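PDB 3K8G: outer membrane protein TP0453 from Treponema pallidum, which alters membrane permeability at acidic pH and might take part in ligand transport as a lipoprotein associated with the outer membrane. Local coordinates for residues Ala7-Leu12 and Arg69-Gly74; Ala45-Ile50 and Asp89-Thr94; Ala56-Phe61 and Thr154-Ser159; Ile100-Ser105 and Asp109-Ala114; Phe117-Phe122 and Ser131-Arg136. One frame throughout, in Å; residues are numbered along the deposited sequence.

Interaction 1: residues Ala7-Leu12 and Arg69-Gly74; sequences ASVDPL and RLFGSG
Pro11 and Val9 pack on the aromatic ring of Phe71 in an apolar contact that lays the start of helix 11-15 against strand 67-74. Pro11 approaches one half of the ring: its CB is 3.4 Å from Phe71 CD2, its CG 3.6 Å from Phe71 CE2, and its CA stands above one ring face, displaced toward the rim. Val9 meets the far end of the ring obliquely, CG1 lying 3.9 Å from Phe71 CZ. Phe71 reaches both because its CG lies anti to the backbone N (chi1 -178°), which carries the ring out from the strand toward the first turn of the helix. Proline suits the first turn of a helix, where its missing N-H costs no helical hydrogen bond, and its compact, rigid ring offers an apolar surface. Just before it, Asp10 is the N-cap: its OD1 accepts from Leu12 N at 3.1 Å, the donor standing 43° out of the carboxylate plane. Tyr58 touches both Pro11 and Phe71, while Phe117 meets the Phe71 ring at an inclined angle. This is an N-capped helix, probably amphipathic, seated by its first turn on an antiparallel strand of the U-shaped beta-half-barrel.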
# COMPACT_ATOMS: atom_id res chain seq x y z
N ALA A 7 -14.21 -14.01 12.85
CA ALA A 7 -14.81 -13.11 13.84
C ALA A 7 -13.94 -11.86 14.05
O ALA A 7 -14.42 -10.73 13.94
CB ALA A 7 -15.05 -13.85 15.16
N SER A 8 -12.66 -12.09 14.30
CA SER A 8 -11.72 -11.01 14.58
C SER A 8 -10.46 -11.19 13.75
O SER A 8 -9.63 -12.02 14.09
CB SER A 8 -11.39 -10.96 16.08
OG SER A 8 -11.43 -12.25 16.67
N VAL A 9 -10.34 -10.42 12.67
CA VAL A 9 -9.16 -10.43 11.80
C VAL A 9 -8.63 -8.99 11.69
O VAL A 9 -9.36 -8.12 11.24
CB VAL A 9 -9.51 -10.97 10.37
CG1 VAL A 9 -8.36 -10.77 9.40
CG2 VAL A 9 -9.91 -12.44 10.40
N ASP A 10 -7.38 -8.75 12.08
CA ASP A 10 -6.73 -7.44 11.82
C ASP A 10 -5.94 -7.57 10.53
O ASP A 10 -4.96 -8.34 10.45
CB ASP A 10 -5.80 -6.96 12.97
CG ASP A 10 -5.32 -5.47 12.79
OD1 ASP A 10 -5.30 -4.91 11.64
OD2 ASP A 10 -4.95 -4.84 13.82
N PRO A 11 -6.36 -6.84 9.48
CA PRO A 11 -5.66 -7.03 8.21
C PRO A 11 -4.17 -6.71 8.26
O PRO A 11 -3.40 -7.29 7.47
CB PRO A 11 -6.39 -6.04 7.26
CG PRO A 11 -7.80 -5.99 7.83
CD PRO A 11 -7.52 -5.94 9.34
N LEU A 12 -3.75 -5.78 9.12
CA LEU A 12 -2.30 -5.45 9.22
C LEU A 12 -1.49 -6.64 9.78
O LEU A 12 -0.37 -6.85 9.37
CB LEU A 12 -2.06 -4.18 10.05
CG LEU A 12 -2.62 -2.91 9.32
CD1 LEU A 12 -2.65 -1.68 10.23
CD2 LEU A 12 -1.87 -2.63 8.01
N ARG A 69 2.28 -7.84 -0.29
CA ARG A 69 1.24 -8.69 0.25
C ARG A 69 0.08 -7.79 0.52
O ARG A 69 0.27 -6.76 1.16
CB ARG A 69 1.69 -9.33 1.56
CG ARG A 69 3.02 -10.14 1.40
CD ARG A 69 3.32 -10.92 2.71
NE ARG A 69 4.73 -11.30 2.70
CZ ARG A 69 5.49 -11.40 3.78
NH1 ARG A 69 4.97 -11.15 5.00
NH2 ARG A 69 6.76 -11.72 3.66
N LEU A 70 -1.11 -8.20 0.07
CA LEU A 70 -2.27 -7.31 0.10
C LEU A 70 -3.44 -8.05 0.70
O LEU A 70 -3.68 -9.22 0.44
CB LEU A 70 -2.65 -6.86 -1.33
CG LEU A 70 -1.51 -6.21 -2.14
CD1 LEU A 70 -1.75 -6.27 -3.62
CD2 LEU A 70 -1.34 -4.77 -1.63
N PHE A 71 -4.21 -7.32 1.48
CA PHE A 71 -5.41 -7.85 2.05
C PHE A 71 -6.57 -6.90 1.72
O PHE A 71 -6.47 -5.70 1.95
CB PHE A 71 -5.23 -7.99 3.56
CG PHE A 71 -6.42 -8.57 4.27
CD1 PHE A 71 -6.44 -9.92 4.63
CD2 PHE A 71 -7.50 -7.76 4.60
CE1 PHE A 71 -7.54 -10.46 5.31
CE2 PHE A 71 -8.63 -8.31 5.27
CZ PHE A 71 -8.63 -9.64 5.63
N GLY A 72 -7.64 -7.46 1.17
CA GLY A 72 -8.82 -6.65 0.76
C GLY A 72 -10.07 -7.01 1.55
O GLY A 72 -10.30 -8.18 1.80
N SER A 73 -10.84 -6.00 2.00
CA SER A 73 -12.15 -6.26 2.59
C SER A 73 -13.13 -5.90 1.50
O SER A 73 -13.00 -4.84 0.89
CB SER A 73 -12.44 -5.35 3.79
OG SER A 73 -11.40 -5.48 4.74
N GLY A 74 -14.09 -6.79 1.24
CA GLY A 74 -15.07 -6.53 0.20
C GLY A 74 -16.18 -7.56 0.22
O GLY A 74 -16.48 -8.16 1.25

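Interaction 2: residues Ala45-Ile50 and Asp89-Thr94; sequences ADIKKI and DGWAST
Asp46 and Trp91 meet because each turns its CG anti to its own carbonyl carbon (chi1 -68° in Trp91), bringing a carboxylate from helix 45-52 to the pyrrole edge of an indole. Trp91 NE1 gives its hydrogen to Asp46 OD1 at 2.8 Å, but the N-H...O angle of 146° makes the bond weak. The oxygen lies at the indole edge near its plane, although the carboxylate as a whole is turned 78° against the ring. Tryptophan suits this place because it combines an N-H donor with an apolar benzo edge, where Trp91 CH2 lies 4.5 Å from Ile47 CD1. Helix 45-52, assigned as amphipathic, is probably one of those that move away from helices 169-176 and 215-225 when the hydrophobic cavity opens, and here it rests against the chain leading into strand 92-95. Phe85 N holds the other oxygen, Asp46 OD2, and the Phe85 ring packs edge-to-face with Trp91. On the outer side Asp89 brings a second carboxylate, its OD2 lying 4.3 Å from Asp46 OD1. Two waters lie between these like charges, each within bonding distance of both carboxylates: one is 2.6 Å from Asp46 OD2, and the other is placed for a weaker bond to Asp46 OD1. Such hydration probably eases the repulsion between the acids.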
# COMPACT_ATOMS: atom_id res chain seq x y z
N ALA A 45 -7.46 -9.04 -15.91
CA ALA A 45 -8.84 -8.65 -15.62
C ALA A 45 -9.26 -9.00 -14.19
O ALA A 45 -9.98 -8.22 -13.55
CB ALA A 45 -9.81 -9.23 -16.65
N ASP A 46 -8.79 -10.16 -13.70
CA ASP A 46 -9.24 -10.71 -12.42
C ASP A 46 -8.93 -9.74 -11.26
O ASP A 46 -9.76 -9.52 -10.37
CB ASP A 46 -8.60 -12.08 -12.11
CG ASP A 46 -8.53 -13.01 -13.32
OD1 ASP A 46 -7.57 -12.90 -14.13
OD2 ASP A 46 -9.41 -13.88 -13.45
N ILE A 47 -7.74 -9.17 -11.29
CA ILE A 47 -7.32 -8.22 -10.22
C ILE A 47 -8.21 -6.97 -10.22
O ILE A 47 -8.71 -6.57 -9.17
CB ILE A 47 -5.83 -7.85 -10.31
CG1 ILE A 47 -4.95 -9.10 -10.42
CG2 ILE A 47 -5.37 -7.01 -9.09
CD1 ILE A 47 -4.89 -9.99 -9.14
N LYS A 48 -8.44 -6.40 -11.41
CA LYS A 48 -9.34 -5.25 -11.53
C LYS A 48 -10.74 -5.64 -11.07
O LYS A 48 -11.37 -4.89 -10.32
CB LYS A 48 -9.37 -4.70 -12.98
CG LYS A 48 -8.19 -3.79 -13.31
CD LYS A 48 -8.50 -2.81 -14.44
CE LYS A 48 -7.30 -1.90 -14.71
NZ LYS A 48 -7.62 -0.78 -15.65
N LYS A 49 -11.20 -6.82 -11.48
CA LYS A 49 -12.52 -7.29 -11.06
C LYS A 49 -12.63 -7.39 -9.54
O LYS A 49 -13.65 -7.01 -8.95
CB LYS A 49 -12.87 -8.62 -11.74
CG LYS A 49 -13.29 -8.44 -13.22
CD LYS A 49 -13.50 -9.79 -13.92
CE LYS A 49 -13.99 -9.61 -15.36
NZ LYS A 49 -12.97 -8.90 -16.18
N ILE A 50 -11.57 -7.90 -8.90
CA ILE A 50 -11.54 -7.99 -7.43
C ILE A 50 -11.62 -6.60 -6.79
O ILE A 50 -12.40 -6.38 -5.84
CB ILE A 50 -10.31 -8.81 -6.92
CG1 ILE A 50 -10.43 -10.28 -7.38
CG2 ILE A 50 -10.18 -8.74 -5.37
CD1 ILE A 50 -9.19 -11.11 -7.16
N ASP A 89 -6.30 -17.96 -18.60
CA ASP A 89 -5.59 -16.74 -18.26
C ASP A 89 -4.28 -17.03 -17.54
O ASP A 89 -3.56 -16.11 -17.14
CB ASP A 89 -6.48 -15.77 -17.47
CG ASP A 89 -7.41 -14.97 -18.38
OD1 ASP A 89 -7.02 -14.72 -19.54
OD2 ASP A 89 -8.52 -14.60 -17.93
N GLY A 90 -3.97 -18.32 -17.41
CA GLY A 90 -2.73 -18.77 -16.78
C GLY A 90 -2.82 -18.93 -15.27
O GLY A 90 -1.80 -18.86 -14.58
N TRP A 91 -4.04 -19.15 -14.77
CA TRP A 91 -4.31 -19.38 -13.34
C TRP A 91 -4.44 -20.87 -13.04
O TRP A 91 -5.24 -21.55 -13.67
CB TRP A 91 -5.64 -18.74 -12.90
CG TRP A 91 -5.64 -17.29 -12.89
CD1 TRP A 91 -6.20 -16.47 -13.84
CD2 TRP A 91 -5.07 -16.44 -11.89
NE1 TRP A 91 -5.99 -15.15 -13.49
CE2 TRP A 91 -5.31 -15.10 -12.29
CE3 TRP A 91 -4.37 -16.67 -10.69
CZ2 TRP A 91 -4.87 -14.00 -11.55
CZ3 TRP A 91 -3.95 -15.57 -9.93
CH2 TRP A 91 -4.20 -14.25 -10.37
N ALA A 92 -3.67 -21.35 -12.07
CA ALA A 92 -3.80 -22.73 -11.61
C ALA A 92 -4.38 -22.71 -10.22
O ALA A 92 -3.99 -21.87 -9.39
CB ALA A 92 -2.46 -23.42 -11.61
N SER A 93 -5.32 -23.61 -9.96
CA SER A 93 -5.95 -23.71 -8.66
C SER A 93 -5.43 -24.93 -7.89
O SER A 93 -5.10 -25.96 -8.49
CB SER A 93 -7.46 -23.79 -8.81
OG SER A 93 -7.83 -25.03 -9.39
N THR A 94 -5.39 -24.80 -6.56
CA THR A 94 -4.99 -25.89 -5.67
C THR A 94 -5.89 -25.90 -4.44
O THR A 94 -6.27 -24.85 -3.91
CB THR A 94 -3.49 -25.79 -5.23
OG1 THR A 94 -2.67 -25.45 -6.35
CG2 THR A 94 -3.00 -27.12 -4.66
O HOH W 1 -9.80 -15.18 -15.64
O HOH W 2 -8.82 -12.24 -16.32

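Interaction 3: residues Ala56-Phe61 and Thr154-Ser159; sequences AVYGAF and TSEGTS
Glu156 reaches from the loop between helix 147-153 and strand 162-166 to strand 54-62, an antiparallel strand of the beta-half-barrel, where it meets Ala56 and Tyr58. Its CB points toward that strand, and chi1 of 59° places CG between the backbone N and the carbonyl carbon. From CG the chain runs extended, so CB and CG serve as a spacer that delivers the carboxylate to the strand. CD arrives 4.1 Å from Ala56 CB. Beyond it the group forks over that methyl: OE2 lies 4.0 Å from Ala56 CB and OE1 only slightly farther, so both oxygens border the same small side chain. Alanine suits the position because its single carbon lets the carboxylate come close to the strand. The charged end is secured by Thr55, whose OG1 is hydrogen-bonded to Glu156 OE2.

The other oxygen approaches the phenol of Tyr58. The two side chains cross at about a right angle, with the ring and carboxylate planes 47° apart. Tyr58 turns its CG anti to the carbonyl carbon, and its long ring carries the hydroxyl to Cys153 O, its hydrogen-bond partner at the end of helix 147-153, just before the loop. The loop also has a turn of its own: Ser155 O accepts from Thr158 N, Thr158 OG1 and Ser159 N. At the end of the path, Glu156 OE1 stops 3.5 Å from Tyr58 OH, a close approach without a hydrogen bond.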
# COMPACT_ATOMS: atom_id res chain seq x y z
N ALA A 56 -11.70 -1.70 0.86
CA ALA A 56 -10.41 -1.22 1.37
C ALA A 56 -9.30 -2.24 1.13
O ALA A 56 -9.54 -3.45 1.21
CB ALA A 56 -10.52 -0.91 2.88
N VAL A 57 -8.11 -1.73 0.81
CA VAL A 57 -6.95 -2.58 0.56
C VAL A 57 -5.84 -2.21 1.59
O VAL A 57 -5.50 -1.03 1.74
CB VAL A 57 -6.41 -2.36 -0.88
CG1 VAL A 57 -5.07 -3.13 -1.11
CG2 VAL A 57 -7.43 -2.84 -1.96
N TYR A 58 -5.27 -3.21 2.25
CA TYR A 58 -4.16 -3.06 3.19
C TYR A 58 -2.96 -3.72 2.53
O TYR A 58 -3.09 -4.82 1.98
CB TYR A 58 -4.48 -3.80 4.49
CG TYR A 58 -5.74 -3.32 5.14
CD1 TYR A 58 -5.69 -2.40 6.19
CD2 TYR A 58 -6.99 -3.76 4.70
CE1 TYR A 58 -6.85 -1.94 6.81
CE2 TYR A 58 -8.17 -3.29 5.31
CZ TYR A 58 -8.08 -2.38 6.36
OH TYR A 58 -9.23 -1.92 6.98
N GLY A 59 -1.80 -3.06 2.53
CA GLY A 59 -0.68 -3.64 1.82
C GLY A 59 0.61 -3.53 2.61
O GLY A 59 0.78 -2.64 3.42
N ALA A 60 1.54 -4.42 2.30
CA ALA A 60 2.89 -4.37 2.87
C ALA A 60 3.86 -4.73 1.71
O ALA A 60 3.63 -5.72 0.98
CB ALA A 60 3.02 -5.36 3.99
N PHE A 61 4.89 -3.91 1.53
CA PHE A 61 5.96 -4.22 0.56
C PHE A 61 7.25 -4.63 1.29
O PHE A 61 7.69 -3.93 2.22
CB PHE A 61 6.28 -2.98 -0.30
CG PHE A 61 7.52 -3.17 -1.13
CD1 PHE A 61 7.53 -4.07 -2.18
CD2 PHE A 61 8.68 -2.48 -0.82
CE1 PHE A 61 8.70 -4.26 -2.95
CE2 PHE A 61 9.84 -2.68 -1.58
CZ PHE A 61 9.83 -3.58 -2.64
N THR A 154 -9.11 2.20 10.19
CA THR A 154 -10.46 1.85 10.62
C THR A 154 -11.53 2.85 10.20
O THR A 154 -12.62 2.83 10.74
CB THR A 154 -10.51 1.65 12.12
OG1 THR A 154 -10.03 2.83 12.76
CG2 THR A 154 -9.66 0.44 12.51
N SER A 155 -11.23 3.71 9.24
CA SER A 155 -12.11 4.80 8.86
C SER A 155 -12.93 4.56 7.59
O SER A 155 -13.49 5.52 7.02
CB SER A 155 -11.29 6.09 8.70
OG SER A 155 -10.80 6.52 9.97
N GLU A 156 -13.01 3.31 7.12
CA GLU A 156 -13.66 3.08 5.82
C GLU A 156 -15.12 3.50 5.86
O GLU A 156 -15.89 3.04 6.70
CB GLU A 156 -13.45 1.64 5.27
CG GLU A 156 -13.98 0.50 6.16
CD GLU A 156 -13.53 -0.88 5.67
OE1 GLU A 156 -12.62 -1.48 6.30
OE2 GLU A 156 -14.08 -1.38 4.66
N GLY A 157 -15.48 4.41 4.97
CA GLY A 157 -16.81 4.98 4.94
C GLY A 157 -16.76 6.45 5.29
O GLY A 157 -17.47 7.25 4.68
N THR A 158 -15.92 6.81 6.25
CA THR A 158 -15.84 8.21 6.69
C THR A 158 -14.70 8.98 6.03
O THR A 158 -14.77 10.21 5.91
CB THR A 158 -15.79 8.35 8.23
OG1 THR A 158 -14.59 7.76 8.74
CG2 THR A 158 -17.00 7.69 8.89
N SER A 159 -13.65 8.27 5.60
CA SER A 159 -12.51 8.92 4.96
C SER A 159 -12.08 8.20 3.67
O SER A 159 -12.22 6.96 3.55
CB SER A 159 -11.34 9.04 5.96
OG SER A 159 -10.21 9.69 5.38

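Interaction 4: residues Ile100-Ser105 and Asp109-Ala114; sequences ITYYES and DVSIPA
Tyr103 and Val110 form the tight centre of an antiparallel beta hairpin, strand 101-104 against strand 108-114. They are a hydrogen-bonded pair: Tyr103 N donates to Val110 O at 2.8 Å, almost straight at 170°, and Val110 N returns a bond to Tyr103 O. Beside it Asp109 CA brings its hydrogen to Tyr103 O, a CA-H...O contact of 3.2 Å. The next pair, Glu104 with Asp109, is non-hydrogen-bonded. Asp109 (chi1 -52°) swings OD1 to 3.4 Å from Glu104 CB, while its OD2 pairs with Arg127, a salt bridge that probably offsets the negative charge of Asp109, close to that of Glu104.

Toward Thr101 the strands part and water fills in. One water, 2.6 Å from Thr101 O and 2.8 Å from Ile112 N, takes the place of a direct backbone bond; a second makes weak bonds to Thr101 N and Ile112 O. Ser111 adds a long, weak bond from OG to Thr101 O, the short serine side chain bringing its hydroxyl within reach of the neighbouring backbone. At this end Ile100 supplies apolar contact, CD1 lying 4.1 Å from Pro113 CB, while Ile100 CG2 approaches the edge of the Tyr102 ring.

Strand 92-95 flanks the hairpin beyond Tyr102 and Glu104, and strand 117-123 beyond Asp109 and Ser111. Helix 130-135 packs over the face bearing Tyr102, with Leu134 touching both Tyr102 and Pro113; on the Tyr103 face the ring stacks with Phe85.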
# COMPACT_ATOMS: atom_id res chain seq x y z
N ILE A 100 -9.98 -24.16 1.72
CA ILE A 100 -9.65 -22.99 0.90
C ILE A 100 -8.96 -23.30 -0.45
O ILE A 100 -8.04 -24.12 -0.52
CB ILE A 100 -8.79 -21.98 1.71
CG1 ILE A 100 -9.59 -21.44 2.90
CG2 ILE A 100 -8.30 -20.80 0.84
CD1 ILE A 100 -8.74 -21.02 4.08
N THR A 101 -9.39 -22.61 -1.50
CA THR A 101 -8.72 -22.71 -2.78
C THR A 101 -7.68 -21.60 -2.97
O THR A 101 -7.93 -20.45 -2.61
CB THR A 101 -9.74 -22.69 -3.93
OG1 THR A 101 -10.81 -23.59 -3.61
CG2 THR A 101 -9.10 -23.14 -5.24
N TYR A 102 -6.52 -21.96 -3.53
CA TYR A 102 -5.47 -20.98 -3.87
C TYR A 102 -5.40 -20.91 -5.37
O TYR A 102 -5.41 -21.96 -6.02
CB TYR A 102 -4.07 -21.46 -3.42
CG TYR A 102 -3.84 -21.62 -1.93
CD1 TYR A 102 -4.89 -21.58 -1.03
CD2 TYR A 102 -2.57 -21.87 -1.44
CE1 TYR A 102 -4.68 -21.76 0.32
CE2 TYR A 102 -2.34 -22.04 -0.09
CZ TYR A 102 -3.41 -21.99 0.78
OH TYR A 102 -3.21 -22.16 2.12
N TYR A 103 -5.27 -19.71 -5.91
CA TYR A 103 -4.99 -19.51 -7.34
C TYR A 103 -3.57 -18.96 -7.53
O TYR A 103 -3.15 -17.99 -6.85
CB TYR A 103 -6.05 -18.62 -7.96
CG TYR A 103 -7.47 -19.13 -7.74
CD1 TYR A 103 -8.04 -20.07 -8.60
CD2 TYR A 103 -8.24 -18.68 -6.65
CE1 TYR A 103 -9.34 -20.54 -8.40
CE2 TYR A 103 -9.54 -19.15 -6.44
CZ TYR A 103 -10.08 -20.08 -7.33
OH TYR A 103 -11.35 -20.55 -7.15
N GLU A 104 -2.82 -19.59 -8.42
CA GLU A 104 -1.42 -19.21 -8.65
C GLU A 104 -1.18 -18.87 -10.09
O GLU A 104 -1.72 -19.54 -10.99
CB GLU A 104 -0.46 -20.35 -8.23
CG GLU A 104 -0.65 -20.81 -6.76
CD GLU A 104 0.54 -21.61 -6.21
OE1 GLU A 104 1.04 -22.52 -6.92
OE2 GLU A 104 0.95 -21.33 -5.07
N SER A 105 -0.36 -17.85 -10.31
CA SER A 105 0.15 -17.52 -11.64
C SER A 105 1.64 -17.19 -11.54
O SER A 105 2.21 -17.21 -10.44
CB SER A 105 -0.64 -16.35 -12.25
OG SER A 105 -0.54 -15.15 -11.47
N ASP A 109 -0.33 -14.67 -6.63
CA ASP A 109 -1.13 -15.67 -5.95
C ASP A 109 -2.32 -15.00 -5.26
O ASP A 109 -2.20 -13.91 -4.71
CB ASP A 109 -0.25 -16.45 -4.98
CG ASP A 109 1.01 -16.99 -5.67
OD1 ASP A 109 0.87 -17.51 -6.82
OD2 ASP A 109 2.12 -16.84 -5.13
N VAL A 110 -3.47 -15.64 -5.31
CA VAL A 110 -4.69 -15.05 -4.80
C VAL A 110 -5.47 -16.11 -4.07
O VAL A 110 -5.60 -17.26 -4.54
CB VAL A 110 -5.57 -14.40 -5.90
CG1 VAL A 110 -6.82 -13.71 -5.28
CG2 VAL A 110 -4.79 -13.40 -6.76
N SER A 111 -6.03 -15.70 -2.94
CA SER A 111 -6.98 -16.51 -2.21
C SER A 111 -8.16 -15.67 -1.81
O SER A 111 -8.01 -14.47 -1.54
CB SER A 111 -6.35 -17.03 -0.90
OG SER A 111 -7.19 -18.05 -0.42
N ILE A 112 -9.33 -16.29 -1.74
CA ILE A 112 -10.51 -15.62 -1.20
C ILE A 112 -10.97 -16.49 -0.04
O ILE A 112 -11.85 -17.35 -0.19
CB ILE A 112 -11.67 -15.46 -2.24
CG1 ILE A 112 -11.18 -14.90 -3.58
CG2 ILE A 112 -12.80 -14.59 -1.66
CD1 ILE A 112 -10.69 -13.51 -3.54
N PRO A 113 -10.34 -16.32 1.14
CA PRO A 113 -10.56 -17.33 2.18
C PRO A 113 -11.91 -17.25 2.89
O PRO A 113 -12.22 -18.14 3.68
CB PRO A 113 -9.39 -17.10 3.16
CG PRO A 113 -8.87 -15.75 2.86
CD PRO A 113 -9.38 -15.28 1.53
N ALA A 114 -12.70 -16.22 2.58
CA ALA A 114 -14.06 -16.06 3.11
C ALA A 114 -14.75 -15.03 2.25
O ALA A 114 -14.09 -14.26 1.58
CB ALA A 114 -14.06 -15.66 4.60
O HOH W 3 -9.92 -18.76 -2.95
O HOH W 4 -12.00 -20.68 -0.81

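Interaction 5: residues Phe117-Phe122 and Ser131-Arg136; sequences FSCVIF and SKMLSR
Met133, Leu134, Cys119 and Ile121 make an apolar contact between helix 130-135 and strand 117-123. The methionine carries most of it. With CG anti to the backbone N (chi1 -179°) and the rest of the chain extended, Met133 reaches straight down to the strand, running past Ile121 in the opposite direction. Its sulfur lies 3.6 Å from Ile121 CG1, and its terminal methyl CE goes on to Cys119 CB, at 3.9 Å. The long, unbranched side chain suits a helix segment whose axis comes no nearer than 9.7 Å to that of the strand segment. Ile121 also sends CD1 to within 3.8 Å of the Met133 sulfur, offering a branched aliphatic surface of the kind favoured in strands. A second apolar touch joins Cys119 SG to Leu134 CD2 at 3.8 Å; the compact Cys119 SG thus lies against both Leu134 and the Met133 methyl.

The polar bonds secure the backbone of the helix segment and Arg136. Ser135 OG bonds to Lys132 O at 2.6 Å, folding its hydroxyl back on the backbone, and Arg136 N bonds to Met133 O. The Arg136 guanidinium has Met133 CA over one face, toward its rim; its NH2 forms a salt bridge with Glu128 and its NE donates to Val14 O, which anchors Arg136 to helix 11-15.

Packing with neighbours continues the same layer: Cys119 touches Phe71. Apolar residues of a probably amphipathic helix set on alternate residues of an antiparallel strand are characteristic of helix-on-sheet packing, here on the beta-half-barrel.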
# COMPACT_ATOMS: atom_id res chain seq x y z
N PHE A 117 -13.25 -11.38 2.42
CA PHE A 117 -11.77 -11.16 2.50
C PHE A 117 -11.10 -11.69 1.26
O PHE A 117 -11.45 -12.79 0.78
CB PHE A 117 -11.08 -11.96 3.63
CG PHE A 117 -11.63 -11.73 5.00
CD1 PHE A 117 -11.98 -10.46 5.43
CD2 PHE A 117 -11.72 -12.80 5.89
CE1 PHE A 117 -12.45 -10.25 6.73
CE2 PHE A 117 -12.18 -12.60 7.19
CZ PHE A 117 -12.56 -11.33 7.60
N SER A 118 -10.09 -10.97 0.80
CA SER A 118 -9.21 -11.45 -0.28
C SER A 118 -7.74 -11.27 0.13
O SER A 118 -7.43 -10.35 0.87
CB SER A 118 -9.48 -10.70 -1.57
OG SER A 118 -9.37 -9.28 -1.42
N CYS A 119 -6.86 -12.18 -0.31
CA CYS A 119 -5.41 -12.07 -0.06
C CYS A 119 -4.68 -12.23 -1.37
O CYS A 119 -4.96 -13.16 -2.12
CB CYS A 119 -4.94 -13.16 0.92
SG CYS A 119 -5.74 -13.07 2.56
N VAL A 120 -3.73 -11.34 -1.64
CA VAL A 120 -2.99 -11.35 -2.89
C VAL A 120 -1.54 -11.18 -2.52
O VAL A 120 -1.19 -10.33 -1.68
CB VAL A 120 -3.41 -10.16 -3.82
CG1 VAL A 120 -2.50 -10.05 -5.05
CG2 VAL A 120 -4.86 -10.31 -4.23
N ILE A 121 -0.69 -12.02 -3.11
CA ILE A 121 0.72 -11.87 -2.93
C ILE A 121 1.29 -11.76 -4.34
O ILE A 121 1.04 -12.64 -5.18
CB ILE A 121 1.33 -13.13 -2.23
CG1 ILE A 121 0.66 -13.36 -0.85
CG2 ILE A 121 2.87 -13.01 -2.14
CD1 ILE A 121 1.08 -14.69 -0.18
N PHE A 122 2.02 -10.68 -4.59
CA PHE A 122 2.55 -10.39 -5.91
C PHE A 122 4.05 -10.19 -5.82
O PHE A 122 4.53 -9.48 -4.93
CB PHE A 122 1.93 -9.08 -6.44
CG PHE A 122 2.64 -8.54 -7.63
CD1 PHE A 122 2.39 -9.08 -8.90
CD2 PHE A 122 3.61 -7.55 -7.49
CE1 PHE A 122 3.09 -8.61 -10.03
CE2 PHE A 122 4.31 -7.07 -8.61
CZ PHE A 122 4.06 -7.60 -9.87
N SER A 131 -0.11 -20.13 1.89
CA SER A 131 -0.54 -20.77 3.15
C SER A 131 0.11 -20.17 4.39
O SER A 131 -0.48 -20.20 5.49
CB SER A 131 -0.38 -22.32 3.13
OG SER A 131 0.85 -22.70 3.63
N LYS A 132 1.30 -19.57 4.23
CA LYS A 132 1.93 -18.88 5.35
C LYS A 132 1.21 -17.56 5.68
O LYS A 132 0.99 -17.25 6.86
CB LYS A 132 3.43 -18.66 5.11
CG LYS A 132 4.14 -18.02 6.27
CD LYS A 132 5.68 -18.08 6.09
CE LYS A 132 6.35 -17.54 7.36
NZ LYS A 132 7.71 -17.09 7.06
N MET A 133 0.86 -16.80 4.64
CA MET A 133 0.02 -15.60 4.85
C MET A 133 -1.31 -15.94 5.49
O MET A 133 -1.72 -15.29 6.47
CB MET A 133 -0.23 -14.88 3.56
CG MET A 133 -1.07 -13.61 3.76
SD MET A 133 -1.03 -12.62 2.25
CE MET A 133 -2.15 -11.25 2.79
N LEU A 134 -1.98 -16.98 4.96
CA LEU A 134 -3.27 -17.41 5.51
C LEU A 134 -3.19 -17.87 6.96
O LEU A 134 -4.14 -17.69 7.71
CB LEU A 134 -3.95 -18.48 4.64
CG LEU A 134 -4.36 -17.98 3.26
CD1 LEU A 134 -4.97 -19.11 2.44
CD2 LEU A 134 -5.34 -16.77 3.33
N SER A 135 -2.05 -18.44 7.38
CA SER A 135 -1.88 -18.86 8.78
C SER A 135 -2.01 -17.66 9.77
O SER A 135 -2.31 -17.84 10.97
CB SER A 135 -0.54 -19.54 9.02
OG SER A 135 0.51 -18.60 9.01
N ARG A 136 -1.78 -16.45 9.26
CA ARG A 136 -1.89 -15.23 10.06
C ARG A 136 -3.35 -14.79 10.26
O ARG A 136 -3.62 -13.86 11.01
CB ARG A 136 -0.98 -14.12 9.51
CG ARG A 136 0.55 -14.50 9.65
CD ARG A 136 1.51 -13.28 9.45
NE ARG A 136 1.39 -12.77 8.10
CZ ARG A 136 2.17 -13.17 7.08
NH1 ARG A 136 3.14 -14.07 7.31
NH2 ARG A 136 1.99 -12.65 5.85

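From the N terminus, interaction 1 closes a loop of 56 residues by returning strand 67-74 to helix 11-15. Inside that loop begin interaction 2, which ends at 89-94, and interaction 3, which ends at 154-159; these three cross one another. Interactions 4 and 5 are short local closures in series, both nested inside the long loop of interaction 3. Strand pairing links them in order: 56-61 borders 69-74, which borders 117-122, then 109-114, 101-104 and 92-94. Helices 11-15 and 130-135 are thereby tied to these strands, as is helix 45-52. Interaction 3 adds the loop after helix 147-153, which leads on to strand 162-166.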